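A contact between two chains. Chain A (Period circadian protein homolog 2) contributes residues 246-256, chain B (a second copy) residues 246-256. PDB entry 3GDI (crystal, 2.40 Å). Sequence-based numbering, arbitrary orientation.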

# COMPACT_ATOMS: atom_id res chain seq x y z
N THR A 246 8.71 -21.46 -7.88
CA THR A 246 7.96 -20.79 -6.85
C THR A 246 7.32 -21.64 -5.79
O THR A 246 6.92 -22.77 -6.02
N SER A 247 7.22 -21.05 -4.61
CA SER A 247 6.58 -21.67 -3.46
C SER A 247 5.42 -20.73 -3.13
O SER A 247 5.62 -19.54 -2.93
N TRP A 248 4.20 -21.27 -3.10
CA TRP A 248 3.03 -20.45 -2.83
C TRP A 248 2.37 -20.67 -1.47
O TRP A 248 2.31 -21.80 -0.97
N SER A 249 1.87 -19.58 -0.89
CA SER A 249 1.19 -19.64 0.40
C SER A 249 0.16 -18.51 0.53
O SER A 249 0.04 -17.65 -0.34
N SER A 250 -0.60 -18.51 1.62
CA SER A 250 -1.60 -17.47 1.81
C SER A 250 -1.75 -17.08 3.26
O SER A 250 -1.41 -17.85 4.15
N PHE A 251 -2.24 -15.87 3.49
CA PHE A 251 -2.50 -15.42 4.84
C PHE A 251 -4.02 -15.47 4.95
O PHE A 251 -4.72 -14.84 4.16
N ILE A 252 -4.53 -16.26 5.90
CA ILE A 252 -5.98 -16.39 6.07
C ILE A 252 -6.52 -15.66 7.30
O ILE A 252 -6.09 -15.90 8.42
N ASN A 253 -7.47 -14.76 7.07
CA ASN A 253 -8.08 -14.02 8.17
C ASN A 253 -8.68 -15.08 9.11
O ASN A 253 -9.57 -15.82 8.71
N PRO A 254 -8.18 -15.17 10.35
CA PRO A 254 -8.72 -16.16 11.29
C PRO A 254 -10.20 -16.02 11.64
O PRO A 254 -10.90 -17.01 11.86
N TRP A 255 -10.70 -14.79 11.68
CA TRP A 255 -12.09 -14.55 12.04
C TRP A 255 -13.09 -14.77 10.91
O TRP A 255 -14.18 -15.28 11.13
N SER A 256 -12.72 -14.42 9.68
CA SER A 256 -13.63 -14.60 8.55
C SER A 256 -13.30 -15.86 7.77
O SER A 256 -14.14 -16.35 7.01
N THR B 246 -10.72 -5.56 21.73
CA THR B 246 -9.93 -5.98 20.58
C THR B 246 -9.41 -7.41 20.57
O THR B 246 -8.93 -7.91 21.58
N SER B 247 -9.50 -8.05 19.41
CA SER B 247 -8.98 -9.41 19.21
C SER B 247 -7.75 -9.22 18.31
O SER B 247 -7.87 -8.70 17.21
N TRP B 248 -6.58 -9.63 18.78
CA TRP B 248 -5.37 -9.47 17.99
C TRP B 248 -4.79 -10.76 17.43
O TRP B 248 -4.92 -11.83 18.03
N SER B 249 -4.16 -10.66 16.26
CA SER B 249 -3.51 -11.80 15.64
C SER B 249 -2.40 -11.32 14.71
O SER B 249 -2.09 -10.13 14.66
N SER B 250 -1.79 -12.24 13.97
CA SER B 250 -0.74 -11.84 13.05
C SER B 250 -0.56 -12.80 11.88
O SER B 250 -0.96 -13.96 11.94
N PHE B 251 0.02 -12.27 10.80
CA PHE B 251 0.31 -13.05 9.61
C PHE B 251 1.83 -13.20 9.61
O PHE B 251 2.58 -12.22 9.50
N ILE B 252 2.28 -14.44 9.76
CA ILE B 252 3.69 -14.78 9.82
C ILE B 252 4.22 -15.31 8.49
O ILE B 252 3.71 -16.31 7.98
N ASN B 253 5.22 -14.65 7.92
CA ASN B 253 5.80 -15.15 6.68
C ASN B 253 6.28 -16.58 7.00
O ASN B 253 7.03 -16.80 7.95
N PRO B 254 5.84 -17.58 6.21
CA PRO B 254 6.20 -18.99 6.41
C PRO B 254 7.66 -19.40 6.19
O PRO B 254 8.06 -20.50 6.57
N TRP B 255 8.45 -18.53 5.57
CA TRP B 255 9.82 -18.88 5.26
C TRP B 255 10.82 -18.22 6.18
O TRP B 255 11.77 -18.85 6.62
N SER B 256 10.60 -16.95 6.49
CA SER B 256 11.51 -16.23 7.38
C SER B 256 10.98 -16.24 8.82
O SER B 256 11.67 -15.83 9.76

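The two strands run nearly antiparallel, at 173°, with Phe A251 facing Phe B251 at the centre. Ser A247, Ser A249 and Phe A251 point toward chain B, while Trp A248, Ser A250 and Ile A252 point away; chain B does the same. Both phenylalanines are m, with chi2 of -38° and -33°. Their rings lie nearly parallel, 4° apart in plane, but are slid so that they barely overlap. The slide sets each beta carbon over the other ring: Phe A251 CB is 3.5 Å from the centroid of the Phe B251 ring, 9° off its normal, a CH-pi contact over the face. Each ring edge reaches the partner's backbone at the end of the strand, with Phe A251 CE1 3.3 Å from Ile B252 O.

Trp A255 and Trp B255 are also both m, with chi2 near -70°. This carries each indole back along the opposing strand to its serines. Trp A255 CH2 lies 3.6 Å from Ser B249 CB. Ser A247 is t, and its OG accepts a weak hydrogen bond from Trp B255 NE1 at 3.2 Å. Ser B247 is m, and its OG bonds elsewhere in the structure. Ser A249 and Ser B249 are both t.

Asn A253 and Asn B253, both t, point away. Asn A253 OD1 accepts a hydrogen bond from Ser A256 N and a weak one from Trp A255 N; Asn B253 OD1 accepts hydrogen bonds from Trp B255 N and Ser B256 N.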

# COMPACT_ATOMS: atom_id res chain seq x y z
CB THR A 246 6.86 -19.93 -7.48
OG1 THR A 246 7.44 -19.00 -8.41
CG2 THR A 246 6.10 -19.16 -6.41
CB SER A 247 7.55 -21.75 -2.29
OG SER A 247 6.84 -21.92 -1.08
CB TRP A 248 1.98 -20.66 -3.92
CG TRP A 248 2.41 -20.21 -5.28
CD1 TRP A 248 2.85 -21.00 -6.31
CD2 TRP A 248 2.48 -18.85 -5.77
NE1 TRP A 248 3.19 -20.23 -7.39
CE2 TRP A 248 2.97 -18.90 -7.09
CE3 TRP A 248 2.17 -17.60 -5.20
CZ2 TRP A 248 3.17 -17.75 -7.86
CZ3 TRP A 248 2.37 -16.46 -5.96
CH2 TRP A 248 2.87 -16.54 -7.28
CB SER A 249 2.22 -19.55 1.53
OG SER A 249 1.64 -19.95 2.76
CB SER A 250 -2.96 -17.95 1.30
OG SER A 250 -3.33 -19.16 1.91
CB PHE A 251 -1.98 -13.99 5.06
CG PHE A 251 -0.48 -13.89 5.11
CD1 PHE A 251 0.29 -14.88 5.73
CD2 PHE A 251 0.18 -12.78 4.57
CE1 PHE A 251 1.68 -14.78 5.81
CE2 PHE A 251 1.57 -12.66 4.65
CZ PHE A 251 2.32 -13.66 5.27
CB ILE A 252 -6.39 -17.89 6.17
CG1 ILE A 252 -5.91 -18.64 4.93
CG2 ILE A 252 -7.92 -18.03 6.23
CD1 ILE A 252 -6.10 -20.15 5.03
CB ASN A 253 -9.19 -13.12 7.62
CG ASN A 253 -9.80 -12.23 8.69
OD1 ASN A 253 -10.48 -12.70 9.60
ND2 ASN A 253 -9.54 -10.94 8.59
CB PRO A 254 -7.82 -16.02 12.51
CG PRO A 254 -7.38 -14.58 12.44
CD PRO A 254 -7.09 -14.41 10.97
CB TRP A 255 -12.22 -13.13 12.61
CG TRP A 255 -11.30 -12.92 13.79
CD1 TRP A 255 -11.41 -13.49 15.03
CD2 TRP A 255 -10.09 -12.14 13.82
NE1 TRP A 255 -10.35 -13.12 15.82
CE2 TRP A 255 -9.52 -12.30 15.10
CE3 TRP A 255 -9.43 -11.34 12.88
CZ2 TRP A 255 -8.32 -11.68 15.48
CZ3 TRP A 255 -8.24 -10.72 13.25
CH2 TRP A 255 -7.70 -10.89 14.54
CB SER A 256 -13.55 -13.41 7.60
OG SER A 256 -12.28 -13.35 6.98
CB THR B 246 -8.73 -5.06 20.42
OG1 THR B 246 -7.88 -5.20 21.57
CG2 THR B 246 -9.18 -3.61 20.32
CB SER B 247 -9.99 -10.29 18.48
OG SER B 247 -11.26 -10.27 19.10
CB TRP B 248 -4.28 -8.77 18.81
CG TRP B 248 -4.61 -7.36 19.21
CD1 TRP B 248 -5.12 -6.95 20.41
CD2 TRP B 248 -4.50 -6.19 18.39
NE1 TRP B 248 -5.34 -5.59 20.39
CE2 TRP B 248 -4.97 -5.10 19.16
CE3 TRP B 248 -4.06 -5.95 17.08
CZ2 TRP B 248 -5.01 -3.79 18.66
CZ3 TRP B 248 -4.10 -4.66 16.58
CH2 TRP B 248 -4.57 -3.59 17.37
CB SER B 249 -4.52 -12.64 14.86
OG SER B 249 -3.92 -13.86 14.45
CB SER B 250 0.60 -11.69 13.78
OG SER B 250 1.10 -12.94 14.24
CB PHE B 251 -0.16 -12.32 8.35
CG PHE B 251 -1.66 -12.32 8.16
CD1 PHE B 251 -2.43 -13.40 8.58
CD2 PHE B 251 -2.29 -11.27 7.50
CE1 PHE B 251 -3.81 -13.42 8.34
CE2 PHE B 251 -3.66 -11.29 7.26
CZ PHE B 251 -4.42 -12.37 7.67
CB ILE B 252 3.91 -15.87 10.90
CG1 ILE B 252 3.45 -15.36 12.27
CG2 ILE B 252 5.36 -16.28 10.96
CD1 ILE B 252 3.36 -16.45 13.33
CB ASN B 253 6.99 -14.27 6.27
CG ASN B 253 7.64 -14.72 4.98
OD1 ASN B 253 8.12 -15.85 4.87
ND2 ASN B 253 7.66 -13.83 4.00
CB PRO B 254 5.28 -19.74 5.45
CG PRO B 254 4.21 -18.74 5.09
CD PRO B 254 4.94 -17.44 5.06
CB TRP B 255 10.12 -18.52 3.80
CG TRP B 255 9.14 -19.18 2.84
CD1 TRP B 255 9.10 -20.51 2.50
CD2 TRP B 255 8.02 -18.57 2.18
NE1 TRP B 255 8.02 -20.76 1.68
CE2 TRP B 255 7.34 -19.59 1.47
CE3 TRP B 255 7.52 -17.27 2.12
CZ2 TRP B 255 6.20 -19.34 0.72
CZ3 TRP B 255 6.37 -17.03 1.37
CH2 TRP B 255 5.73 -18.06 0.68
CB SER B 256 11.67 -14.79 6.89
OG SER B 256 10.43 -14.11 6.91